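Local coordinates for endonuclease V (Homo sapiens, PDB 6OZE), which is an inosine-specific, metal-ion-dependent endoribonuclease that cleaves RNA carrying inosine, the product of adenosine deamination, at residues Arg197-Ser202 with Arg214-Cys219; Phe175-Asp180 with Gly186-Ser191; Ser46-Asp51 with Ser74-Leu79. The protein carries 4 engineered substitutions. One frame throughout, in Å; residues are numbered along the deposited sequence. Where two conformers were deposited one is given.

Interaction 1 (Arg197-Ser202 with Arg214-Cys219); sequences RPLYIS and RLTSAC. Engineered in segment 214-219: Ser-217 (natural residue Cys), Ala-218 (natural residue Cys).
Thr-216, on the inner side of helix 209-218, rests its methyl group on two aliphatic side chains of strand 199-205. Its CG2 meets Ile-201 CD1 at 3.7 Å, and Leu-199 CD1 follows at 4.0 Å from the same Thr-216 CG2. The isoleucine and the threonine reach toward each other tip to tip, whereas the leucine passes the methyl at a slant. Ile-201 also brushes the hydroxyl side of the threonine, since its CD1 lies 4.0 Å from Thr-216 OG1; this is apolar packing against an oxygen, with no hydrogen bond between the two segments.

The methyl is put there by the threonine torsion: CG2 stands anti to the backbone N, leaving OG1 beside that N (chi1 -58°) and able to turn back along its own helix. There OG1 is hydrogen-bonded to the carbonyl O of Ala-212, so the polar end is satisfied inside the helix while the methyl faces the sheet. Leu-199 and Ile-201 are two residues apart in an extended strand and therefore emerge on the same face, with Tyr-200 turned to the opposite one, where it meets His-161 and Ile-165 of helix 159-167.

Neighbours complete the apolar surroundings: Val-143 and Leu-189 touch both Ile-201 and Thr-216, and Pro-225 touches Leu-199 and Thr-216. Farther along the helix, the carbonyl O of the engineered Ser-217 is hydrogen-bonded to Arg-171 NH2. Helix 209-218 thus packs on the face of strand 199-205 that carries Leu-199 and Ile-201; in the sheet that strand is flanked by 142-146 and 184-189.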
loop_
_atom_site.group_PDB
_atom_site.type_symbol
_atom_site.label_atom_id
_atom_site.label_comp_id
_atom_site.label_asym_id
_atom_site.label_seq_id
_atom_site.Cartn_x
_atom_site.Cartn_y
_atom_site.Cartn_z
ATOM N N ARG A 197 -12.256 -12.723 -5.113
ATOM C CA ARG A 197 -10.929 -12.279 -5.534
ATOM C C ARG A 197 -10.173 -11.708 -4.337
ATOM O O ARG A 197 -10.650 -10.754 -3.716
ATOM C CB ARG A 197 -11.064 -11.221 -6.618
ATOM C CG ARG A 197 -9.753 -10.815 -7.270
ATOM C CD ARG A 197 -9.981 -9.790 -8.376
ATOM N NE ARG A 197 -9.055 -8.661 -8.292
ATOM C CZ ARG A 197 -9.194 -7.527 -8.973
ATOM N NH1 ARG A 197 -8.304 -6.553 -8.834
ATOM N NH2 ARG A 197 -10.223 -7.363 -9.791
ATOM N N PRO A 198 -9.022 -12.257 -3.976
ATOM C CA PRO A 198 -8.338 -11.816 -2.759
ATOM C C PRO A 198 -7.560 -10.527 -2.986
ATOM O O PRO A 198 -7.344 -10.069 -4.116
ATOM C CB PRO A 198 -7.372 -12.967 -2.462
ATOM C CG PRO A 198 -7.078 -13.553 -3.801
ATOM C CD PRO A 198 -8.337 -13.392 -4.623
ATOM N N LEU A 199 -7.150 -9.927 -1.874
ATOM C CA LEU A 199 -6.133 -8.892 -1.904
ATOM C C LEU A 199 -4.777 -9.530 -1.655
ATOM O O LEU A 199 -4.668 -10.593 -1.046
ATOM C CB LEU A 199 -6.382 -7.881 -0.792
ATOM C CG LEU A 199 -7.789 -7.336 -0.617
ATOM C CD1 LEU A 199 -7.824 -6.467 0.636
ATOM C CD2 LEU A 199 -8.189 -6.527 -1.829
ATOM N N TYR A 200 -3.727 -8.879 -2.134
ATOM C CA TYR A 200 -2.372 -9.390 -1.948
ATOM C C TYR A 200 -1.645 -8.439 -1.007
ATOM O O TYR A 200 -1.379 -7.274 -1.354
ATOM C CB TYR A 200 -1.665 -9.569 -3.290
ATOM C CG TYR A 200 -2.406 -10.556 -4.142
ATOM C CD1 TYR A 200 -2.200 -11.925 -3.986
ATOM C CD2 TYR A 200 -3.377 -10.146 -5.042
ATOM C CE1 TYR A 200 -2.896 -12.841 -4.734
ATOM C CE2 TYR A 200 -4.080 -11.061 -5.796
ATOM C CZ TYR A 200 -3.838 -12.413 -5.637
ATOM O OH TYR A 200 -4.535 -13.334 -6.383
ATOM N N ILE A 201 -1.339 -8.929 0.189
ATOM C CA ILE A 201 -0.834 -8.110 1.283
ATOM C C ILE A 201 0.646 -8.403 1.472
ATOM O O ILE A 201 1.055 -9.566 1.485
ATOM C CB ILE A 201 -1.591 -8.432 2.586
ATOM C CG1 ILE A 201 -3.114 -8.355 2.372
ATOM C CG2 ILE A 201 -1.098 -7.519 3.726
ATOM C CD1 ILE A 201 -3.590 -7.053 1.793
ATOM N N SER A 202 1.450 -7.346 1.644
ATOM C CA SER A 202 2.848 -7.569 1.973
ATOM C C SER A 202 3.329 -6.471 2.907
ATOM O O SER A 202 2.715 -5.403 3.010
ATOM C CB SER A 202 3.711 -7.686 0.718
ATOM O OG SER A 202 3.647 -6.476 -0.036
ATOM N N ARG A 214 -3.951 -9.085 9.426
ATOM C CA ARG A 214 -5.053 -8.899 10.362
ATOM C C ARG A 214 -5.562 -7.462 10.342
ATOM O O ARG A 214 -6.775 -7.231 10.406
ATOM C CB ARG A 214 -4.620 -9.308 11.762
ATOM C CG ARG A 214 -4.296 -10.787 11.865
ATOM C CD ARG A 214 -4.385 -11.281 13.297
ATOM N NE ARG A 214 -3.729 -10.376 14.237
ATOM C CZ ARG A 214 -4.373 -9.527 15.031
ATOM N NH1 ARG A 214 -3.686 -8.744 15.852
ATOM N NH2 ARG A 214 -5.700 -9.462 15.001
ATOM N N LEU A 215 -4.655 -6.487 10.271
ATOM C CA LEU A 215 -5.088 -5.095 10.210
ATOM C C LEU A 215 -5.884 -4.831 8.940
ATOM O O LEU A 215 -6.910 -4.138 8.969
ATOM C CB LEU A 215 -3.870 -4.160 10.230
ATOM C CG LEU A 215 -4.192 -2.673 10.075
ATOM C CD1 LEU A 215 -5.086 -2.208 11.210
ATOM C CD2 LEU A 215 -2.891 -1.864 10.025
ATOM N N THR A 216 -5.417 -5.361 7.807
ATOM C CA THR A 216 -6.153 -5.157 6.562
ATOM C C THR A 216 -7.561 -5.733 6.665
ATOM O O THR A 216 -8.534 -5.105 6.226
ATOM C CB THR A 216 -5.377 -5.794 5.409
ATOM O OG1 THR A 216 -4.075 -5.199 5.348
ATOM C CG2 THR A 216 -6.077 -5.513 4.083
ATOM N N SER A 217 -7.688 -6.933 7.233
ATOM C CA SER A 217 -9.018 -7.494 7.452
ATOM C C SER A 217 -9.863 -6.585 8.336
ATOM O O SER A 217 -11.042 -6.338 8.039
ATOM C CB SER A 217 -8.922 -8.901 8.054
ATOM O OG SER A 217 -10.164 -9.570 7.952
ATOM N N ALA A 218 -9.278 -6.070 9.421
ATOM C CA ALA A 218 -10.021 -5.231 10.353
ATOM C C ALA A 218 -10.485 -3.934 9.703
ATOM O O ALA A 218 -11.507 -3.363 10.114
ATOM C CB ALA A 218 -9.152 -4.936 11.574
ATOM N N CYS A 219 -9.765 -3.477 8.683
ATOM C CA CYS A 219 -10.092 -2.234 7.999
ATOM C C CYS A 219 -11.022 -2.424 6.813
ATOM O O CYS A 219 -11.348 -1.438 6.148
ATOM C CB CYS A 219 -8.812 -1.519 7.536
ATOM S SG CYS A 219 -7.867 -0.851 8.882
#

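Interaction 2 (Phe175-Asp180 with Gly186-Ser191); sequences FPLLGD and GMALRS
Phe-175 lays its ring over Ala-188, its partner on the antiparallel strand, in a CH-pi contact: the methyl CB sits 3.6 Å from the ring centroid of Phe-175 and only 18° off the ring normal. It is displaced toward the rim, so that Phe-175 CZ is the nearest ring atom to Ala-188 CB, at 3.4 Å. The phenylalanine torsion makes this possible, because CG stands between the backbone N and the carbonyl carbon (chi1 63°) and the ring folds over the adjacent strand. Leu-177 is on the same face and lies against the backbone of the facing strand, with Leu-177 CD1 3.8 Å from Met-187 C.

On the other face, Pro-176 pairs with Met-187. In the conformer described, one of two deposited, the methionine chain bends at both chi2 and chi3 and curls back over the phenylalanine strand, bringing SD to 3.5 Å from Pro-176 CA and the methyl CE over the Phe-175 carbonyl.

Backbone bonds fix the register. Phe-175 and Ala-188 exchange two, Phe-175 N to Ala-188 O and Ala-188 N to Phe-175 O, each 2.9 Å. Leu-177 N gives a third to Gly-186 O at 2.8 Å, approaching from above the carbonyl plane. The N of Gly-186, by contrast, is buried with no partner in the model.

Helix 159-167 covers the Phe-175 face through His-161, Lys-164 and Ile-165, and Phe-175 also touches Leu-168, a residue of a sodium site. Met-187 meets Leu-209 and Val-213 of helix 209-218 on the reverse. The arrangement is a beta hairpin, strands 174-178 and 184-189, forming one margin of the mixed sheet in this RNase H-like protein.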
loop_
_atom_site.group_PDB
_atom_site.type_symbol
_atom_site.label_atom_id
_atom_site.label_comp_id
_atom_site.label_asym_id
_atom_site.label_seq_id
_atom_site.Cartn_x
_atom_site.Cartn_y
_atom_site.Cartn_z
ATOM N N PHE A 175 -3.930 -17.114 2.722
ATOM C CA PHE A 175 -2.917 -18.131 2.472
ATOM C C PHE A 175 -1.598 -17.471 2.088
ATOM O O PHE A 175 -1.596 -16.359 1.554
ATOM C CB PHE A 175 -3.338 -19.176 1.415
ATOM C CG PHE A 175 -3.585 -18.635 0.017
ATOM C CD1 PHE A 175 -2.532 -18.435 -0.872
ATOM C CD2 PHE A 175 -4.877 -18.421 -0.440
ATOM C CE1 PHE A 175 -2.763 -18.020 -2.169
ATOM C CE2 PHE A 175 -5.114 -17.982 -1.740
ATOM C CZ PHE A 175 -4.054 -17.775 -2.600
ATOM N N PRO A 176 -0.468 -18.112 2.380
ATOM C CA PRO A 176 0.829 -17.467 2.152
ATOM C C PRO A 176 1.293 -17.546 0.706
ATOM O O PRO A 176 0.960 -18.472 -0.035
ATOM C CB PRO A 176 1.773 -18.254 3.070
ATOM C CG PRO A 176 1.157 -19.630 3.134
ATOM C CD PRO A 176 -0.338 -19.397 3.096
ATOM N N LEU A 177 2.075 -16.525 0.308
ATOM C CA LEU A 177 2.697 -16.466 -1.010
ATOM C C LEU A 177 4.189 -16.699 -0.824
ATOM O O LEU A 177 4.901 -15.837 -0.298
ATOM C CB LEU A 177 2.425 -15.105 -1.654
ATOM C CG LEU A 177 0.929 -14.774 -1.696
ATOM C CD1 LEU A 177 0.721 -13.302 -2.057
ATOM C CD2 LEU A 177 0.207 -15.670 -2.681
ATOM N N LEU A 178 4.650 -17.869 -1.244
ATOM C CA LEU A 178 6.005 -18.333 -1.001
ATOM C C LEU A 178 6.835 -18.061 -2.248
ATOM O O LEU A 178 6.476 -18.507 -3.343
ATOM C CB LEU A 178 5.966 -19.836 -0.722
ATOM C CG LEU A 178 7.055 -20.531 0.093
ATOM C CD1 LEU A 178 7.966 -21.373 -0.796
ATOM C CD2 LEU A 178 7.842 -19.514 0.883
ATOM N N GLY A 179 7.927 -17.319 -2.085
ATOM C CA GLY A 179 8.864 -17.165 -3.179
ATOM C C GLY A 179 9.491 -18.499 -3.532
ATOM O O GLY A 179 9.564 -19.406 -2.702
ATOM N N ASP A 180 9.936 -18.621 -4.787
ATOM C CA ASP A 180 10.477 -19.896 -5.256
ATOM C C ASP A 180 11.489 -20.481 -4.278
ATOM O O ASP A 180 11.608 -21.704 -4.167
ATOM C CB ASP A 180 11.095 -19.741 -6.649
ATOM C CG ASP A 180 10.187 -20.258 -7.755
ATOM O OD1 ASP A 180 9.068 -20.724 -7.447
ATOM O OD2 ASP A 180 10.592 -20.198 -8.935
ATOM N N GLY A 186 4.284 -12.517 0.987
ATOM C CA GLY A 186 3.035 -11.855 1.299
ATOM C C GLY A 186 1.964 -12.886 1.559
ATOM O O GLY A 186 2.247 -14.080 1.693
ATOM N N MET A 187 0.729 -12.405 1.646
ATOM C CA MET A 187 -0.423 -13.260 1.876
ATOM C C MET A 187 -1.552 -12.850 0.947
ATOM O O MET A 187 -1.753 -11.659 0.701
ATOM C CB MET A 187 -0.917 -13.115 3.321
ATOM C CG MET A 187 0.148 -13.360 4.372
ATOM S SD MET A 187 0.362 -15.111 4.671
ATOM C CE MET A 187 -1.356 -15.493 4.878
ATOM N N ALA A 188 -2.294 -13.827 0.444
ATOM C CA ALA A 188 -3.542 -13.545 -0.241
ATOM C C ALA A 188 -4.620 -13.546 0.830
ATOM O O ALA A 188 -4.679 -14.471 1.649
ATOM C CB ALA A 188 -3.841 -14.615 -1.296
ATOM N N LEU A 189 -5.459 -12.522 0.832
ATOM C CA LEU A 189 -6.445 -12.346 1.886
ATOM C C LEU A 189 -7.815 -12.172 1.264
ATOM O O LEU A 189 -8.010 -11.312 0.406
ATOM C CB LEU A 189 -6.121 -11.080 2.692
ATOM C CG LEU A 189 -7.240 -10.578 3.612
ATOM C CD1 LEU A 189 -7.497 -11.567 4.742
ATOM C CD2 LEU A 189 -6.895 -9.180 4.145
ATOM N N ARG A 190 -8.765 -13.005 1.683
ATOM C CA ARG A 190 -10.156 -12.732 1.353
ATOM C C ARG A 190 -10.646 -11.642 2.298
ATOM O O ARG A 190 -10.693 -11.823 3.516
ATOM C CB ARG A 190 -11.013 -13.991 1.457
ATOM C CG ARG A 190 -12.464 -13.702 1.112
ATOM C CD ARG A 190 -13.194 -14.993 0.772
ATOM N NE ARG A 190 -14.580 -14.771 0.382
ATOM C CZ ARG A 190 -15.306 -15.657 -0.298
ATOM N NH1 ARG A 190 -14.763 -16.811 -0.673
ATOM N NH2 ARG A 190 -16.567 -15.391 -0.614
ATOM N N SER A 191 -10.969 -10.480 1.744
ATOM C CA SER A 191 -11.323 -9.343 2.576
ATOM C C SER A 191 -12.822 -9.161 2.765
ATOM O O SER A 191 -13.229 -8.266 3.503
ATOM C CB SER A 191 -10.714 -8.078 1.983
ATOM O OG SER A 191 -11.149 -7.936 0.646
#

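Interaction 3 (Ser46-Asp51 with Ser74-Leu79); sequences SFVAGD and SRMVSL. Unlike the reference sequence in segment 46-51: Ala-49 (reference Lys).
Phe-47 overlaps Leu-79 with the outer end of its ring: CE2 and CZ of the phenylalanine both lie 3.4 Å from Leu-79 CD1, a close approach in which the methyl meets the ring at a slant. The phenylalanine places CG anti to its carbonyl carbon (chi1 -67°), and although its CB starts out to one side, the ring extends far enough to reach the leucine. A second, lighter contact joins Val-48 to Met-76, where the valine CG2 meets the methionine methyl CE at 3.8 Å. These two side chains cross at about a right angle, and the methionine gets there by bending at chi2 and chi3.

Backbones stay well apart, with Phe-47 CA and Leu-79 CA 9.0 Å from each other, because strand 54-63 runs between strands 39-47 and 69-78 and bonds to both. The side chains therefore bridge over it on its two faces. Leu-79 rests on Ala-55 and on Phe-95 of helix 89-106, while Met-76 rests on Arg-54 and Cys-56 and touches His-238 and Ser-242 of helix 226-242.

Beyond Val-48 the chain reverses in a type II turn ending at Asp-51, with Gly-50 at positive phi. No hydrogen bond links the two segments, so their mutual hold is purely apolar and depends on shape, while strand 54-63 supplies the directional backbone bonding that sets their spacing.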
loop_
_atom_site.group_PDB
_atom_site.type_symbol
_atom_site.label_atom_id
_atom_site.label_comp_id
_atom_site.label_asym_id
_atom_site.label_seq_id
_atom_site.Cartn_x
_atom_site.Cartn_y
_atom_site.Cartn_z
ATOM N N SER A 46 -3.465 8.089 -8.670
ATOM C CA SER A 46 -4.286 7.667 -9.794
ATOM C C SER A 46 -3.995 8.554 -10.984
ATOM O O SER A 46 -4.072 9.777 -10.867
ATOM C CB SER A 46 -5.773 7.799 -9.457
ATOM O OG SER A 46 -6.133 6.836 -8.470
ATOM N N PHE A 47 -3.711 7.945 -12.129
ATOM C CA PHE A 47 -3.463 8.707 -13.342
ATOM C C PHE A 47 -4.759 9.208 -13.956
ATOM O O PHE A 47 -5.809 8.561 -13.875
ATOM C CB PHE A 47 -2.724 7.861 -14.371
ATOM C CG PHE A 47 -1.343 7.511 -13.959
ATOM C CD1 PHE A 47 -1.100 6.381 -13.199
ATOM C CD2 PHE A 47 -0.285 8.327 -14.307
ATOM C CE1 PHE A 47 0.176 6.059 -12.804
ATOM C CE2 PHE A 47 0.989 8.011 -13.920
ATOM C CZ PHE A 47 1.222 6.870 -13.165
ATOM N N VAL A 48 -4.671 10.386 -14.567
ATOM C CA VAL A 48 -5.749 10.884 -15.406
ATOM C C VAL A 48 -5.885 9.983 -16.623
ATOM O O VAL A 48 -4.902 9.724 -17.332
ATOM C CB VAL A 48 -5.459 12.334 -15.819
ATOM C CG1 VAL A 48 -6.503 12.838 -16.802
ATOM C CG2 VAL A 48 -5.409 13.196 -14.573
ATOM N N ALA A 49 -7.109 9.510 -16.871
ATOM C CA ALA A 49 -7.374 8.617 -17.995
ATOM C C ALA A 49 -6.819 9.195 -19.288
ATOM O O ALA A 49 -6.985 10.383 -19.578
ATOM C CB ALA A 49 -8.881 8.392 -18.133
ATOM N N GLY A 50 -6.143 8.347 -20.059
ATOM C CA GLY A 50 -5.488 8.818 -21.262
ATOM C C GLY A 50 -4.232 9.613 -21.010
ATOM O O GLY A 50 -3.814 10.390 -21.875
ATOM N N ASP A 51 -3.615 9.447 -19.841
ATOM C CA ASP A 51 -2.407 10.186 -19.516
ATOM C C ASP A 51 -1.524 9.353 -18.600
ATOM O O ASP A 51 -2.011 8.690 -17.681
ATOM C CB ASP A 51 -2.727 11.530 -18.853
ATOM C CG ASP A 51 -1.541 12.463 -18.858
ATOM O OD1 ASP A 51 -0.407 11.949 -18.812
ATOM O OD2 ASP A 51 -1.737 13.696 -18.925
ATOM N N SER A 74 -6.047 15.881 -1.360
ATOM C CA SER A 74 -5.762 15.395 -2.705
ATOM C C SER A 74 -5.089 16.517 -3.472
ATOM O O SER A 74 -5.438 17.689 -3.294
ATOM C CB SER A 74 -7.044 15.046 -3.450
ATOM O OG SER A 74 -7.708 13.950 -2.825
ATOM N N ARG A 75 -4.124 16.171 -4.319
ATOM C CA ARG A 75 -3.434 17.176 -5.119
ATOM C C ARG A 75 -3.154 16.620 -6.502
ATOM O O ARG A 75 -2.663 15.495 -6.633
ATOM C CB ARG A 75 -2.117 17.589 -4.455
ATOM C CG ARG A 75 -2.309 18.312 -3.149
ATOM C CD ARG A 75 -1.510 19.594 -3.122
ATOM N NE ARG A 75 -0.417 19.505 -2.163
ATOM C CZ ARG A 75 -0.568 19.677 -0.855
ATOM N NH1 ARG A 75 -1.768 19.950 -0.358
ATOM N NH2 ARG A 75 0.478 19.577 -0.046
ATOM N N MET A 76 -3.437 17.413 -7.533
ATOM C CA MET A 76 -2.994 17.061 -8.874
ATOM C C MET A 76 -1.488 17.262 -8.975
ATOM O O MET A 76 -0.945 18.262 -8.489
ATOM C CB MET A 76 -3.658 17.944 -9.934
ATOM C CG MET A 76 -5.182 17.912 -10.000
ATOM S SD MET A 76 -5.846 16.248 -10.311
ATOM C CE MET A 76 -5.224 15.953 -11.961
ATOM N N VAL A 77 -0.818 16.305 -9.616
ATOM C CA VAL A 77 0.635 16.282 -9.718
ATOM C C VAL A 77 1.020 15.797 -11.108
ATOM O O VAL A 77 0.223 15.185 -11.819
ATOM C CB VAL A 77 1.274 15.363 -8.644
ATOM C CG1 VAL A 77 0.930 15.851 -7.235
ATOM C CG2 VAL A 77 0.809 13.931 -8.830
ATOM N N SER A 78 2.261 16.082 -11.497
ATOM C CA SER A 78 2.814 15.620 -12.767
ATOM C C SER A 78 3.944 14.638 -12.478
ATOM O O SER A 78 4.956 15.023 -11.887
ATOM C CB SER A 78 3.349 16.794 -13.583
ATOM O OG SER A 78 2.297 17.653 -13.986
ATOM N N LEU A 79 3.768 13.384 -12.899
ATOM C CA LEU A 79 4.737 12.312 -12.651
ATOM C C LEU A 79 5.727 12.309 -13.805
ATOM O O LEU A 79 5.544 11.620 -14.811
ATOM C CB LEU A 79 4.038 10.962 -12.533
ATOM C CG LEU A 79 2.869 10.821 -11.555
ATOM C CD1 LEU A 79 2.602 9.355 -11.249
ATOM C CD2 LEU A 79 3.126 11.558 -10.277
#

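Overall arrangement
Along the chain the contacts come in series: interaction 3, then interaction 2, then interaction 1. All three reach the same eight-stranded mixed sheet, but at different places. Interactions 1 and 2 are neighbours, with centres 10 Å apart, and they touch through strands 184-189 and 199-205, where Leu-199 N to Leu-189 O, at 2.8 Å, is a probable hydrogen bond. Interaction 3 lies on the opposite side of the chain's centre, its own centre about 26 Å from that of interaction 1 and about 30 Å from that of interaction 2. One continuous sheet thus connects contacts at its two margins, strands 69-78 and 174-178, as expected of a single RNase H-like domain.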